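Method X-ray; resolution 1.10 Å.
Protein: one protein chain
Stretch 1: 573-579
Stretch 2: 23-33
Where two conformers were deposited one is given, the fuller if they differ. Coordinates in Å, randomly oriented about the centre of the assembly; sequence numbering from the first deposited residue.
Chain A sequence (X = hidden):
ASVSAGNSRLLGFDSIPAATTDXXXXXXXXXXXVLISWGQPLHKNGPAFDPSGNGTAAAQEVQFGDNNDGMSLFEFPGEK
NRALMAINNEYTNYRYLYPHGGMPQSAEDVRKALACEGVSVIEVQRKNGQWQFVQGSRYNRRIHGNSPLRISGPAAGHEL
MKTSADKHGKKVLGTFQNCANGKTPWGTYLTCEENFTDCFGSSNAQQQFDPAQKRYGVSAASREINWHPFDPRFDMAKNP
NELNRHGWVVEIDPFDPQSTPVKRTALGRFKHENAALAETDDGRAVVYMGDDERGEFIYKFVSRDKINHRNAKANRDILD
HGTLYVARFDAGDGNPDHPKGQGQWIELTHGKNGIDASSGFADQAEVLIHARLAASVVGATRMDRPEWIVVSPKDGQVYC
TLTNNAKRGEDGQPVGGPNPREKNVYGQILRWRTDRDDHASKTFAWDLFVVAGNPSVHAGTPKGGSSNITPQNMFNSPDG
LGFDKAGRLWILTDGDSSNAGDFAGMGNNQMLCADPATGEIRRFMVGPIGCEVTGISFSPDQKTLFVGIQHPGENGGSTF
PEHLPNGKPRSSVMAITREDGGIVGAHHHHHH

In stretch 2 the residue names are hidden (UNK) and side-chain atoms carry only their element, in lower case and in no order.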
# COMPACT_ATOMS: atom_id res chain seq x y z
N VAL A 573 3.29 9.83 -11.34
CA VAL A 573 1.96 10.16 -10.88
C VAL A 573 1.27 10.93 -11.99
O VAL A 573 1.82 11.92 -12.50
CB VAL A 573 2.01 10.99 -9.58
CG1 VAL A 573 0.62 11.39 -9.13
CG2 VAL A 573 2.73 10.23 -8.48
N MET A 574 0.08 10.47 -12.36
CA MET A 574 -0.71 11.07 -13.42
C MET A 574 -1.86 11.87 -12.82
O MET A 574 -2.42 11.48 -11.80
CB MET A 574 -1.29 9.99 -14.33
CG MET A 574 -0.28 8.98 -14.83
SD MET A 574 1.08 9.71 -15.78
CE MET A 574 0.20 10.36 -17.19
N ALA A 575 -2.23 12.94 -13.51
CA ALA A 575 -3.45 13.69 -13.22
C ALA A 575 -4.48 13.42 -14.30
O ALA A 575 -4.22 13.63 -15.49
CB ALA A 575 -3.14 15.18 -13.16
N ILE A 576 -5.63 12.86 -13.90
CA ILE A 576 -6.71 12.54 -14.81
C ILE A 576 -7.84 13.55 -14.61
O ILE A 576 -8.27 13.80 -13.49
CB ILE A 576 -7.27 11.13 -14.51
CG1 ILE A 576 -6.16 10.07 -14.42
CG2 ILE A 576 -8.37 10.77 -15.50
CD1 ILE A 576 -5.27 9.95 -15.62
N THR A 577 -8.29 14.14 -15.71
CA THR A 577 -9.33 15.16 -15.68
C THR A 577 -10.33 14.91 -16.82
O THR A 577 -10.04 14.18 -17.77
CB THR A 577 -8.74 16.57 -15.82
OG1 THR A 577 -7.95 16.64 -17.01
CG2 THR A 577 -7.88 16.93 -14.61
N ARG A 578 -11.48 15.57 -16.73
CA ARG A 578 -12.42 15.67 -17.84
C ARG A 578 -12.13 16.91 -18.68
O ARG A 578 -11.95 18.00 -18.14
CB ARG A 578 -13.86 15.70 -17.33
CG ARG A 578 -14.37 14.33 -16.89
CD ARG A 578 -15.61 14.42 -16.01
NE ARG A 578 -16.69 15.15 -16.64
CZ ARG A 578 -17.96 15.11 -16.25
NH1 ARG A 578 -18.32 14.36 -15.21
NH2 ARG A 578 -18.87 15.84 -16.87
N GLU A 579 -12.25 16.76 -20.00
CA GLU A 579 -12.15 17.89 -20.91
C GLU A 579 -13.20 18.96 -20.58
O GLU A 579 -12.93 20.15 -20.71
CB GLU A 579 -12.31 17.42 -22.36
CG GLU A 579 -11.18 16.51 -22.81
CD GLU A 579 -11.49 15.75 -24.09
OE1 GLU A 579 -12.57 15.99 -24.68
OE2 GLU A 579 -10.66 14.92 -24.51
N UNK A 23 0.67 3.07 -23.25
CA UNK A 23 -0.00 4.37 -23.12
C UNK A 23 -1.02 4.30 -21.98
O UNK A 23 -1.37 3.21 -21.52
c UNK A 23 -0.76 4.74 -24.41
o UNK A 23 -1.83 3.81 -24.62
c UNK A 23 0.17 4.74 -25.61
N UNK A 24 -1.56 5.45 -21.59
CA UNK A 24 -2.77 5.52 -20.79
C UNK A 24 -3.99 5.56 -21.72
O UNK A 24 -4.07 6.40 -22.61
c UNK A 24 -2.78 6.81 -19.93
c UNK A 24 -4.11 6.94 -19.20
c UNK A 24 -1.74 5.93 -17.78
c UNK A 24 -1.60 6.85 -18.97
N UNK A 25 -4.94 4.68 -21.48
CA UNK A 25 -6.22 4.70 -22.17
C UNK A 25 -7.32 5.07 -21.18
O UNK A 25 -7.34 4.55 -20.06
o UNK A 25 -5.47 2.90 -23.62
c UNK A 25 -6.51 3.31 -22.76
N UNK A 26 -8.25 5.91 -21.63
CA UNK A 26 -9.31 6.45 -20.77
C UNK A 26 -10.62 6.46 -21.55
O UNK A 26 -10.61 6.27 -22.77
c UNK A 26 -7.84 7.98 -19.31
c UNK A 26 -7.24 9.37 -19.32
c UNK A 26 -8.35 7.63 -17.92
c UNK A 26 -8.96 7.87 -20.34
N UNK A 27 -11.74 6.80 -20.90
CA UNK A 27 -12.98 6.94 -21.65
C UNK A 27 -12.98 8.23 -22.45
O UNK A 27 -12.17 9.13 -22.22
c UNK A 27 -14.06 6.97 -20.55
c UNK A 27 -13.38 6.54 -19.29
c UNK A 27 -11.95 6.98 -19.45
N UNK A 28 -13.93 8.33 -23.36
CA UNK A 28 -14.10 9.55 -24.14
C UNK A 28 -14.31 10.74 -23.21
O UNK A 28 -15.01 10.65 -22.21
c UNK A 28 -15.30 9.41 -25.09
n UNK A 28 -17.56 6.54 -26.01
c UNK A 28 -15.17 7.22 -26.33
c UNK A 28 -14.97 8.72 -26.41
c UNK A 28 -16.47 6.79 -26.99
N UNK A 29 -13.66 11.86 -23.54
CA UNK A 29 -13.84 13.09 -22.78
C UNK A 29 -12.90 13.23 -21.60
O UNK A 29 -12.99 14.20 -20.85
N UNK A 30 -11.98 12.28 -21.45
CA UNK A 30 -10.99 12.30 -20.37
C UNK A 30 -9.59 12.52 -20.92
O UNK A 30 -9.28 12.12 -22.04
c UNK A 30 -13.02 11.27 -16.36
c UNK A 30 -13.44 10.50 -18.98
c UNK A 30 -11.99 11.32 -17.28
c UNK A 30 -14.26 10.84 -16.76
c UNK A 30 -14.49 10.48 -18.07
c UNK A 30 -11.03 10.98 -19.58
c UNK A 30 -12.17 10.92 -18.59
o UNK A 30 -15.27 10.83 -15.83
N UNK A 31 -8.73 13.12 -20.10
CA UNK A 31 -7.34 13.32 -20.49
C UNK A 31 -6.43 13.09 -19.30
O UNK A 31 -6.87 13.01 -18.16
c UNK A 31 -7.55 15.85 -20.12
c UNK A 31 -8.16 18.29 -20.02
n UNK A 31 -7.50 18.53 -18.70
c UNK A 31 -7.13 14.73 -21.05
c UNK A 31 -7.47 17.20 -20.83
N UNK A 32 -5.15 12.87 -19.61
CA UNK A 32 -4.14 12.61 -18.60
C UNK A 32 -2.90 13.44 -18.85
O UNK A 32 -2.61 13.81 -19.99
c UNK A 32 -3.77 11.12 -18.56
o UNK A 32 -3.11 10.72 -19.75
N UNK A 33 -2.24 13.79 -17.76
CA UNK A 33 -0.99 14.54 -17.79
C UNK A 33 -0.07 13.96 -16.72
O UNK A 33 -0.53 13.53 -15.67
o UNK A 33 -0.15 16.83 -17.77
c UNK A 33 -1.27 16.02 -17.47

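Position 23 carries one carbon bearing an oxygen and a second carbon, beyond reach of 573-579; this fork marks threonine. T23 OG1 is hydrogen-bonded to a residue just beyond one of the stretches.

Position 24 has four carbons, forked at the first, with one arm two carbons long; the nearer carbon of that arm lies 4.3 Å from M574 CE. This is isoleucine, and an apolar contact suits the branched hydrocarbon of I24.

At position 25 a single carbon ends in oxygen and touches nothing on stretch 1: serine. So small a polar side chain is compatible with a partly exposed site.

Position 26 again has four carbons, but the fork comes at the second, and one terminal carbon packs 4.0 Å from I576 CG2. This is leucine, which offers I576 an apolar branch.

The three carbons of position 27 close a ring onto the backbone nitrogen, the signature of proline. P27 opens a type II turn that ends at position 30, where the backbone N donates to P27 O over 3.2 Å.

Position 28 shows four carbons in a row ending in nitrogen, its CA-to-CB bond pointing away from stretch 1: lysine, whose charged end suits an exposed site.

No side-chain atom exists at position 29, and its carbonyl O accepts a hydrogen bond from E579 N at 2.8 Å. This is glycine: with phi/psi of 88/5, a CB on G29 would be jammed against the carbonyl O of K28.

Position 30 has one carbon, then a six-carbon ring bearing an oxygen; R578 CG sits over one ring face, 3.7 Å from the centroid. This is tyrosine, whose flat ring suits a CH-pi contact, while Y30 OH is hydrogen-bonded elsewhere in the structure.

Position 31 is another unbranched run of four carbons; its terminal nitrogen donates a 2.6 Å hydrogen bond to T577 OG1. Lysine is long enough to carry NZ there.

Position 32 has one carbon and one oxygen, its CB 3.5 Å from I576 CD1: serine, small and polar at a partly exposed site.

Position 33 has the same atoms and joins A575 through its backbone: serine again, small and polar where exposed.

The contact is an antiparallel strand pairing. A575 N donates to S33 O (2.8 Å) and S33 N to A575 O (3.0 Å); T577 N donates to K31 O (3.0 Å) and K31 N to T577 O (2.9 Å). The non-hydrogen-bonded pairs I576-S32 and R578-Y30 alternate with these, so their side chains share one face of the sheet, while those of A575, S33, T577 and K31 occupy the other.

Stretch 2 23-33: TISLPKGYKSS
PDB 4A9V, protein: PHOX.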